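Local coordinates for protein lectin CEL-I, N-acetyl-D-galactosamine-specific C-type (Cucumaria echinata, PDB 1WMZ) that binds N-acetyl-D-galactosamine through a calcium ion, as a C-type lectin of a sea cucumber, at residues K96-Q101 against G119-D124; Y111-H116 against N123-A128. All coordinates share one frame; numbering follows the deposited sequence.

Contact 1. Residues K96-Q101 against G119-D124; sequences KWAGGQ and GGAWND. With CA (calcium ion), chain G; NGA (2-acetamido-2-deoxy-beta-D-galactopyranose), chain E.
Trp97 is bridged to Trp122 by two backbone hydrogen bonds made by its neighbours Lys96 and Ala98. Trp122 N donates to Lys96 O at 2.8 Å. Ala98 N donates to Trp122 O at 2.9 Å, in the carbonyl plane and on a lone pair. Both bonds are nearly straight, so the two inner amides and their acceptors are satisfied. Lys96 CB lies over the face of the five-membered ring of Trp122. The Trp122 edge points into the face of Trp97, with planes at 77°. The methyl groups of Ala98 and Ala121 touch (CB to CB 3.7 Å).

Beyond the bridge, a type II turn from Ala98 to Gln101 leads to the calcium ion. The Gln101 chain bends at chi2 (-60°), which turns its amide to the metal. Gln101 OE1, Asn123 OD1 and Asp124 OD1 bind calcium at 2.4 to 2.6 Å. Asp124 O is a further ligand. The shared metal explains the crowding of these oxygens. Gln101 NE2 donates to NGA O4 (3.1 Å). Asn123 ND2 donates to NGA O3 (3.0 Å), and its other hydrogen goes to Gln113 OE1 of strand 109-114. Sugar O3 and O4 complete the shell with Asp103 and Glu109. Asp124 OD2 accepts from Asn104 N, and Trp122 NE1 donates to Gln54 of helix 51-64. The 96-101 loop, between strands 85-86 and 109-114, lies against strand 122-126, and Leu75 of strand 75-76 touches both tryptophans.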
ATOM      1  N   LYS A  96      19.680  -2.041  19.780  1.00 22.09           N
ATOM      2  CA  LYS A  96      19.255  -2.528  21.107  1.00 21.66           C
ATOM      3  C   LYS A  96      19.874  -3.903  21.374  1.00 21.38           C
ATOM      4  O   LYS A  96      19.188  -4.856  21.747  1.00 20.82           O
ATOM      5  CB  LYS A  96      17.718  -2.581  21.215  1.00 22.82           C
ATOM      6  CG  LYS A  96      17.215  -2.638  22.647  1.00 23.33           C
ATOM      7  CD  LYS A  96      15.714  -2.899  22.745  1.00 26.56           C
ATOM      8  CE  LYS A  96      15.296  -3.459  24.077  1.00 29.01           C
ATOM      9  NZ  LYS A  96      15.457  -2.447  25.170  1.00 29.82           N
ATOM     10  N   TRP A  97      21.186  -4.015  21.203  1.00 21.02           N
ATOM     11  CA  TRP A  97      21.849  -5.293  21.425  1.00 20.35           C
ATOM     12  C   TRP A  97      21.739  -5.710  22.918  1.00 21.59           C
ATOM     13  O   TRP A  97      21.848  -4.884  23.818  1.00 22.25           O
ATOM     14  CB  TRP A  97      23.311  -5.198  21.047  1.00 21.27           C
ATOM     15  CG  TRP A  97      23.563  -5.109  19.596  1.00 19.31           C
ATOM     16  CD1 TRP A  97      24.095  -4.051  18.933  1.00 20.33           C
ATOM     17  CD2 TRP A  97      23.364  -6.136  18.624  1.00 17.92           C
ATOM     18  NE1 TRP A  97      24.217  -4.339  17.595  1.00 19.54           N
ATOM     19  CE2 TRP A  97      23.798  -5.620  17.374  1.00 18.14           C
ATOM     20  CE3 TRP A  97      22.878  -7.450  18.673  1.00 17.11           C
ATOM     21  CZ2 TRP A  97      23.725  -6.353  16.184  1.00 18.53           C
ATOM     22  CZ3 TRP A  97      22.816  -8.182  17.497  1.00 17.21           C
ATOM     23  CH2 TRP A  97      23.225  -7.637  16.260  1.00 18.73           C
ATOM     24  N   ALA A  98      21.454  -6.981  23.153  1.00 21.64           N
ATOM     25  CA  ALA A  98      21.485  -7.532  24.520  1.00 22.23           C
ATOM     26  C   ALA A  98      22.922  -7.486  25.028  1.00 22.88           C
ATOM     27  O   ALA A  98      23.892  -7.460  24.225  1.00 22.42           O
ATOM     28  CB  ALA A  98      20.986  -8.946  24.535  1.00 22.17           C
ATOM     29  N   GLY A  99      23.071  -7.470  26.355  1.00 22.53           N
ATOM     30  CA  GLY A  99      24.395  -7.553  26.957  1.00 23.68           C
ATOM     31  C   GLY A  99      25.127  -8.781  26.435  1.00 22.48           C
ATOM     32  O   GLY A  99      24.588  -9.892  26.445  1.00 23.92           O
ATOM     33  N   GLY A 100      26.351  -8.568  25.973  1.00 22.70           N
ATOM     34  CA  GLY A 100      27.210  -9.638  25.461  1.00 23.20           C
ATOM     35  C   GLY A 100      27.048  -9.956  23.984  1.00 23.45           C
ATOM     36  O   GLY A 100      27.717 -10.874  23.450  1.00 24.93           O
ATOM     37  N   GLN A 101      26.175  -9.185  23.319  1.00 22.39           N
ATOM     38  CA  GLN A 101      25.841  -9.374  21.905  1.00 21.07           C
ATOM     39  C   GLN A 101      26.133  -8.098  21.103  1.00 20.12           C
ATOM     40  O   GLN A 101      26.058  -6.987  21.654  1.00 20.74           O
ATOM     41  CB  GLN A 101      24.335  -9.706  21.782  1.00 20.32           C
ATOM     42  CG  GLN A 101      23.880 -10.910  22.600  1.00 19.89           C
ATOM     43  CD  GLN A 101      24.586 -12.201  22.233  1.00 17.70           C
ATOM     44  OE1 GLN A 101      25.142 -12.333  21.167  1.00 18.05           O
ATOM     45  NE2 GLN A 101      24.587 -13.162  23.159  1.00 21.75           N
ATOM     46  N   GLY A 119      12.461  -6.362  26.579  1.00 27.73           N
ATOM     47  CA  GLY A 119      11.844  -5.488  25.585  1.00 27.15           C
ATOM     48  C   GLY A 119      12.286  -5.778  24.162  1.00 25.31           C
ATOM     49  O   GLY A 119      12.205  -4.900  23.303  1.00 25.61           O
ATOM     50  N   GLY A 120      12.720  -7.016  23.905  1.00 24.27           N
ATOM     51  CA  GLY A 120      13.140  -7.433  22.585  1.00 22.82           C
ATOM     52  C   GLY A 120      14.607  -7.199  22.293  1.00 22.46           C
ATOM     53  O   GLY A 120      14.968  -7.113  21.125  1.00 19.10           O
ATOM     54  N   ALA A 121      15.453  -7.165  23.333  1.00 21.27           N
ATOM     55  CA  ALA A 121      16.903  -7.003  23.128  1.00 20.13           C
ATOM     56  C   ALA A 121      17.450  -7.951  22.075  1.00 19.36           C
ATOM     57  O   ALA A 121      17.048  -9.119  21.995  1.00 18.14           O
ATOM     58  CB  ALA A 121      17.657  -7.231  24.451  1.00 21.18           C
ATOM     59  N   TRP A 122      18.373  -7.451  21.252  1.00 18.28           N
ATOM     60  CA  TRP A 122      18.778  -8.170  20.061  1.00 17.58           C
ATOM     61  C   TRP A 122      19.913  -9.154  20.312  1.00 18.23           C
ATOM     62  O   TRP A 122      20.805  -8.926  21.155  1.00 17.97           O
ATOM     63  CB  TRP A 122      19.251  -7.230  18.972  1.00 17.85           C
ATOM     64  CG  TRP A 122      18.326  -6.128  18.563  1.00 17.21           C
ATOM     65  CD1 TRP A 122      17.019  -5.923  18.931  1.00 20.52           C
ATOM     66  CD2 TRP A 122      18.657  -5.072  17.657  1.00 18.35           C
ATOM     67  NE1 TRP A 122      16.538  -4.771  18.337  1.00 18.47           N
ATOM     68  CE2 TRP A 122      17.533  -4.224  17.566  1.00 17.33           C
ATOM     69  CE3 TRP A 122      19.834  -4.714  16.974  1.00 17.42           C
ATOM     70  CZ2 TRP A 122      17.508  -3.099  16.748  1.00 15.71           C
ATOM     71  CZ3 TRP A 122      19.808  -3.579  16.171  1.00 18.47           C
ATOM     72  CH2 TRP A 122      18.644  -2.803  16.056  1.00 17.29           C
ATOM     73  N   ASN A 123      19.905 -10.186  19.499  1.00 18.21           N
ATOM     74  CA  ASN A 123      20.928 -11.220  19.459  1.00 17.56           C
ATOM     75  C   ASN A 123      21.264 -11.543  18.016  1.00 18.80           C
ATOM     76  O   ASN A 123      20.410 -11.520  17.131  1.00 19.04           O
ATOM     77  CB  ASN A 123      20.435 -12.498  20.119  1.00 17.70           C
ATOM     78  CG  ASN A 123      21.396 -13.631  19.960  1.00 18.45           C
ATOM     79  OD1 ASN A 123      22.571 -13.484  20.344  1.00 18.84           O
ATOM     80  ND2 ASN A 123      20.937 -14.769  19.422  1.00 17.32           N
ATOM     81  N   ASP A 124      22.520 -11.875  17.756  1.00 17.71           N
ATOM     82  CA  ASP A 124      22.859 -12.495  16.491  1.00 18.54           C
ATOM     83  C   ASP A 124      22.828 -14.002  16.619  1.00 18.31           C
ATOM     84  O   ASP A 124      23.357 -14.529  17.592  1.00 18.63           O
ATOM     85  CB  ASP A 124      24.237 -12.033  15.972  1.00 18.26           C
ATOM     86  CG  ASP A 124      25.373 -12.305  16.947  1.00 20.18           C
ATOM     87  OD1 ASP A 124      25.113 -12.405  18.170  1.00 18.76           O
ATOM     88  OD2 ASP A 124      26.549 -12.362  16.550  1.00 17.74           O
TER
HETATM   89 CA    CA G 202      24.787 -14.362  19.593  1.00 18.48          CA
HETATM   90  C1  NGA E 501      22.819 -16.784  23.849  1.00 20.65           C
HETATM   91  C2  NGA E 501      22.497 -16.528  22.348  1.00 18.46           C
HETATM   92  C3  NGA E 501      23.444 -17.016  21.292  1.00 17.88           C
HETATM   93  C4  NGA E 501      24.868 -17.106  21.741  1.00 18.65           C
HETATM   94  C5  NGA E 501      25.135 -17.399  23.197  1.00 19.99           C
HETATM   95  C6  NGA E 501      26.603 -17.207  23.629  1.00 19.04           C
HETATM   96  C7  NGA E 501      20.136 -15.976  22.174  1.00 19.41           C
HETATM   97  C8  NGA E 501      18.784 -16.493  21.761  1.00 21.46           C
HETATM   98  N2  NGA E 501      21.138 -16.848  22.013  1.00 18.84           N
HETATM   99  O1  NGA E 501      22.159 -15.915  24.778  1.00 24.65           O
HETATM  100  O3  NGA E 501      23.348 -16.416  19.984  1.00 19.22           O
HETATM  101  O4  NGA E 501      25.311 -15.747  21.654  1.00 18.67           O
HETATM  102  O5  NGA E 501      24.219 -16.907  24.162  1.00 19.86           O
HETATM  103  O6  NGA E 501      26.684 -17.889  24.889  1.00 21.42           O
HETATM  104  O7  NGA E 501      20.301 -14.848  22.599  1.00 22.28           O

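Contact 2. Residues Y111-H116 against N123-A128; sequences YGQFRH and NDNSAA. With CA (calcium ion), chain G; NGA (2-acetamido-2-deoxy-beta-D-galactopyranose), chain E.
Gln113 OE1 accepts hydrogen bonds from two side-chain amides of the neighbouring strand. Asn123 ND2 donates to it at 2.9 Å and Asn125 ND2 at 3.0 Å. Both bonds are nearly straight at the hydrogen, and both donors come from the same face of the Gln113 amide. The oxygen lies in the amide plane of each asparagine. The Asn125 donor sits above the carbonyl plane, not on a lone pair. Gln113 has CG between its backbone N and carbonyl carbon (chi1 60°), and its chain then runs extended beside Asn123. This grip probably fixes the rotation of the Asn123 amide, whose OD1 binds the calcium ion. Gln113 is therefore a second-shell residue for the metal, while its OE1 also approaches the sugar methyl C8.

Arg115 reaches the acetamido group directly. Its NE donates to NGA O7 at 2.8 Å and NH2 to the same oxygen at 3.0 Å, which lies at the edge of the guanidinium, in its plane.

Further out, backbone bonds set the strand register. Tyr111 and Asn125 form a hydrogen-bonded pair, with Asn125 N to Tyr111 O at 2.8 Å. Gly112 and Asp124 form a non-hydrogen-bonded pair. Gln113 and Asn123 form the next hydrogen-bonded pair: Asn123 N to Gln113 O is sound (2.9 Å), the return bond from Gln113 N weak. The Tyr111 ring edge runs along Asn125 O and Ser126, and CE1 touches Ala127 CB. The hairpin supplies part of the calcium-dependent sugar site of the C-type lectin fold, including the Trp-Asn-Asp (WND) motif at 122-124; Gln101-Pro102-Asp103 is the loop's galactose-type QPD motif.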
ATOM      1  N   TYR A 111      22.776 -13.296  11.781  1.00 18.81           N
ATOM      2  CA  TYR A 111      21.359 -13.008  11.557  1.00 19.43           C
ATOM      3  C   TYR A 111      20.709 -12.485  12.836  1.00 18.80           C
ATOM      4  O   TYR A 111      20.691 -13.155  13.878  1.00 18.73           O
ATOM      5  CB  TYR A 111      20.695 -14.305  11.039  1.00 18.26           C
ATOM      6  CG  TYR A 111      21.445 -14.884   9.875  1.00 19.79           C
ATOM      7  CD1 TYR A 111      22.238 -16.042  10.005  1.00 22.09           C
ATOM      8  CD2 TYR A 111      21.453 -14.222   8.659  1.00 19.18           C
ATOM      9  CE1 TYR A 111      22.949 -16.549   8.912  1.00 24.65           C
ATOM     10  CE2 TYR A 111      22.155 -14.699   7.578  1.00 22.28           C
ATOM     11  CZ  TYR A 111      22.913 -15.869   7.703  1.00 26.03           C
ATOM     12  OH  TYR A 111      23.640 -16.315   6.630  1.00 29.33           O
ATOM     13  N   GLY A 112      20.156 -11.275  12.761  1.00 18.04           N
ATOM     14  CA  GLY A 112      19.603 -10.568  13.879  1.00 17.53           C
ATOM     15  C   GLY A 112      18.212 -11.024  14.273  1.00 17.17           C
ATOM     16  O   GLY A 112      17.442 -11.439  13.446  1.00 17.49           O
ATOM     17  N   GLN A 113      17.894 -10.894  15.545  1.00 19.06           N
ATOM     18  CA  GLN A 113      16.606 -11.327  16.093  1.00 18.28           C
ATOM     19  C   GLN A 113      16.375 -10.686  17.463  1.00 18.78           C
ATOM     20  O   GLN A 113      17.337 -10.413  18.207  1.00 18.67           O
ATOM     21  CB  GLN A 113      16.573 -12.858  16.204  1.00 18.69           C
ATOM     22  CG  GLN A 113      17.702 -13.420  17.147  1.00 19.41           C
ATOM     23  CD  GLN A 113      17.681 -14.956  17.433  1.00 18.12           C
ATOM     24  OE1 GLN A 113      18.304 -15.397  18.424  1.00 19.29           O
ATOM     25  NE2 GLN A 113      17.045 -15.742  16.581  1.00 17.23           N
ATOM     26  N   PHE A 114      15.114 -10.450  17.803  1.00 18.13           N
ATOM     27  CA  PHE A 114      14.697 -10.027  19.124  1.00 18.60           C
ATOM     28  C   PHE A 114      14.659 -11.284  20.009  1.00 19.80           C
ATOM     29  O   PHE A 114      14.115 -12.311  19.589  1.00 18.67           O
ATOM     30  CB  PHE A 114      13.238  -9.553  19.135  1.00 18.98           C
ATOM     31  CG  PHE A 114      12.978  -8.162  18.585  1.00 18.88           C
ATOM     32  CD1 PHE A 114      11.707  -7.598  18.769  1.00 20.08           C
ATOM     33  CD2 PHE A 114      13.932  -7.442  17.881  1.00 18.43           C
ATOM     34  CE1 PHE A 114      11.400  -6.323  18.278  1.00 19.67           C
ATOM     35  CE2 PHE A 114      13.626  -6.183  17.383  1.00 20.94           C
ATOM     36  CZ  PHE A 114      12.366  -5.621  17.584  1.00 20.29           C
ATOM     37  N   ARG A 115      15.179 -11.166  21.223  1.00 21.00           N
ATOM     38  CA  ARG A 115      14.772 -12.032  22.325  1.00 22.58           C
ATOM     39  C   ARG A 115      13.347 -11.740  22.796  1.00 23.89           C
ATOM     40  O   ARG A 115      12.816 -10.642  22.574  1.00 22.96           O
ATOM     41  CB  ARG A 115      15.718 -11.851  23.503  1.00 22.17           C
ATOM     42  CG  ARG A 115      17.063 -12.381  23.273  1.00 22.09           C
ATOM     43  CD  ARG A 115      17.982 -12.102  24.416  1.00 23.44           C
ATOM     44  NE  ARG A 115      19.262 -12.787  24.260  1.00 22.94           N
ATOM     45  CZ  ARG A 115      20.299 -12.575  25.059  1.00 23.17           C
ATOM     46  NH1 ARG A 115      20.209 -11.704  26.065  1.00 22.61           N
ATOM     47  NH2 ARG A 115      21.438 -13.197  24.828  1.00 23.97           N
ATOM     48  N   HIS A 116      12.736 -12.699  23.503  1.00 24.95           N
ATOM     49  CA  HIS A 116      11.428 -12.437  24.101  1.00 26.99           C
ATOM     50  C   HIS A 116      11.490 -11.660  25.424  1.00 27.75           C
ATOM     51  O   HIS A 116      10.467 -11.310  25.964  1.00 28.37           O
ATOM     52  CB  HIS A 116      10.640 -13.747  24.287  1.00 27.73           C
ATOM     53  CG  HIS A 116      11.101 -14.577  25.450  1.00 30.04           C
ATOM     54  ND1 HIS A 116      12.089 -15.531  25.339  1.00 31.94           N
ATOM     55  CD2 HIS A 116      10.689 -14.605  26.741  1.00 34.50           C
ATOM     56  CE1 HIS A 116      12.273 -16.110  26.517  1.00 33.58           C
ATOM     57  NE2 HIS A 116      11.446 -15.557  27.388  1.00 34.15           N
ATOM     58  N   ASN A 123      19.905 -10.186  19.499  1.00 18.21           N
ATOM     59  CA  ASN A 123      20.928 -11.220  19.459  1.00 17.56           C
ATOM     60  C   ASN A 123      21.264 -11.543  18.016  1.00 18.80           C
ATOM     61  O   ASN A 123      20.410 -11.520  17.131  1.00 19.04           O
ATOM     62  CB  ASN A 123      20.435 -12.498  20.119  1.00 17.70           C
ATOM     63  CG  ASN A 123      21.396 -13.631  19.960  1.00 18.45           C
ATOM     64  OD1 ASN A 123      22.571 -13.484  20.344  1.00 18.84           O
ATOM     65  ND2 ASN A 123      20.937 -14.769  19.422  1.00 17.32           N
ATOM     66  N   ASP A 124      22.520 -11.875  17.756  1.00 17.71           N
ATOM     67  CA  ASP A 124      22.859 -12.495  16.491  1.00 18.54           C
ATOM     68  C   ASP A 124      22.828 -14.002  16.619  1.00 18.31           C
ATOM     69  O   ASP A 124      23.357 -14.529  17.592  1.00 18.63           O
ATOM     70  CB  ASP A 124      24.237 -12.033  15.972  1.00 18.26           C
ATOM     71  CG  ASP A 124      25.373 -12.305  16.947  1.00 20.18           C
ATOM     72  OD1 ASP A 124      25.113 -12.405  18.170  1.00 18.76           O
ATOM     73  OD2 ASP A 124      26.549 -12.362  16.550  1.00 17.74           O
ATOM     74  N   ASN A 125      22.226 -14.695  15.655  1.00 18.36           N
ATOM     75  CA  ASN A 125      22.126 -16.146  15.659  1.00 18.57           C
ATOM     76  C   ASN A 125      22.479 -16.750  14.263  1.00 19.72           C
ATOM     77  O   ASN A 125      22.774 -16.012  13.318  1.00 18.84           O
ATOM     78  CB  ASN A 125      20.711 -16.535  16.138  1.00 17.14           C
ATOM     79  CG  ASN A 125      20.684 -17.841  16.929  1.00 17.45           C
ATOM     80  OD1 ASN A 125      21.387 -18.798  16.592  1.00 17.48           O
ATOM     81  ND2 ASN A 125      19.836 -17.896  17.914  1.00 19.87           N
ATOM     82  N   SER A 126      22.503 -18.086  14.144  1.00 20.70           N
ATOM     83  CA  SER A 126      23.034 -18.781  12.964  1.00 22.52           C
ATOM     84  C   SER A 126      21.977 -19.083  11.886  1.00 23.16           C
ATOM     85  O   SER A 126      20.782 -18.866  12.091  1.00 24.71           O
ATOM     86  CB  SER A 126      23.646 -20.110  13.396  1.00 23.11           C
ATOM     87  OG  SER A 126      22.607 -20.958  13.841  1.00 23.93           O
ATOM     88  N   ALA A 127      22.435 -19.606  10.762  1.00 25.24           N
ATOM     89  CA  ALA A 127      21.567 -19.990   9.638  1.00 26.52           C
ATOM     90  C   ALA A 127      20.749 -21.246   9.967  1.00 26.99           C
ATOM     91  O   ALA A 127      19.751 -21.544   9.288  1.00 28.86           O
ATOM     92  CB  ALA A 127      22.378 -20.196   8.378  1.00 26.57           C
ATOM     93  N   ALA A 128      21.182 -22.001  10.976  1.00 27.58           N
ATOM     94  CA  ALA A 128      20.474 -23.214  11.391  1.00 27.68           C
ATOM     95  C   ALA A 128      19.424 -22.928  12.421  1.00 26.80           C
ATOM     96  O   ALA A 128      18.568 -23.777  12.670  1.00 28.27           O
ATOM     97  CB  ALA A 128      21.470 -24.287  11.951  1.00 27.65           C
TER
HETATM   98 CA    CA G 202      24.787 -14.362  19.593  1.00 18.48          CA
HETATM   99  C1  NGA E 501      22.819 -16.784  23.849  1.00 20.65           C
HETATM  100  C2  NGA E 501      22.497 -16.528  22.348  1.00 18.46           C
HETATM  101  C3  NGA E 501      23.444 -17.016  21.292  1.00 17.88           C
HETATM  102  C4  NGA E 501      24.868 -17.106  21.741  1.00 18.65           C
HETATM  103  C5  NGA E 501      25.135 -17.399  23.197  1.00 19.99           C
HETATM  104  C6  NGA E 501      26.603 -17.207  23.629  1.00 19.04           C
HETATM  105  C7  NGA E 501      20.136 -15.976  22.174  1.00 19.41           C
HETATM  106  C8  NGA E 501      18.784 -16.493  21.761  1.00 21.46           C
HETATM  107  N2  NGA E 501      21.138 -16.848  22.013  1.00 18.84           N
HETATM  108  O1  NGA E 501      22.159 -15.915  24.778  1.00 24.65           O
HETATM  109  O3  NGA E 501      23.348 -16.416  19.984  1.00 19.22           O
HETATM  110  O4  NGA E 501      25.311 -15.747  21.654  1.00 18.67           O
HETATM  111  O5  NGA E 501      24.219 -16.907  24.162  1.00 19.86           O
HETATM  112  O6  NGA E 501      26.684 -17.889  24.889  1.00 21.42           O
HETATM  113  O7  NGA E 501      20.301 -14.848  22.599  1.00 22.28           O

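Contacts 1 and 2 lie on the two sides of strand 122-126, with centres about 9 Å apart. Along the chain the 96-101 loop comes first, then strand 109-114, then the return strand that both contacts use. The loop adds a single bridge to this strand, whereas strand 109-114 pairs with it in the main sheet. The two contacts also touch directly: Ala121 O and Arg115 N are probably hydrogen-bonded, and Ala98 packs on Arg115. Asn123 and Asp124 belong to both contacts, so one calcium ion and one sugar are held jointly. Gln101 of contact 1 binds both calcium and sugar, whereas Arg115 of contact 2 binds the sugar.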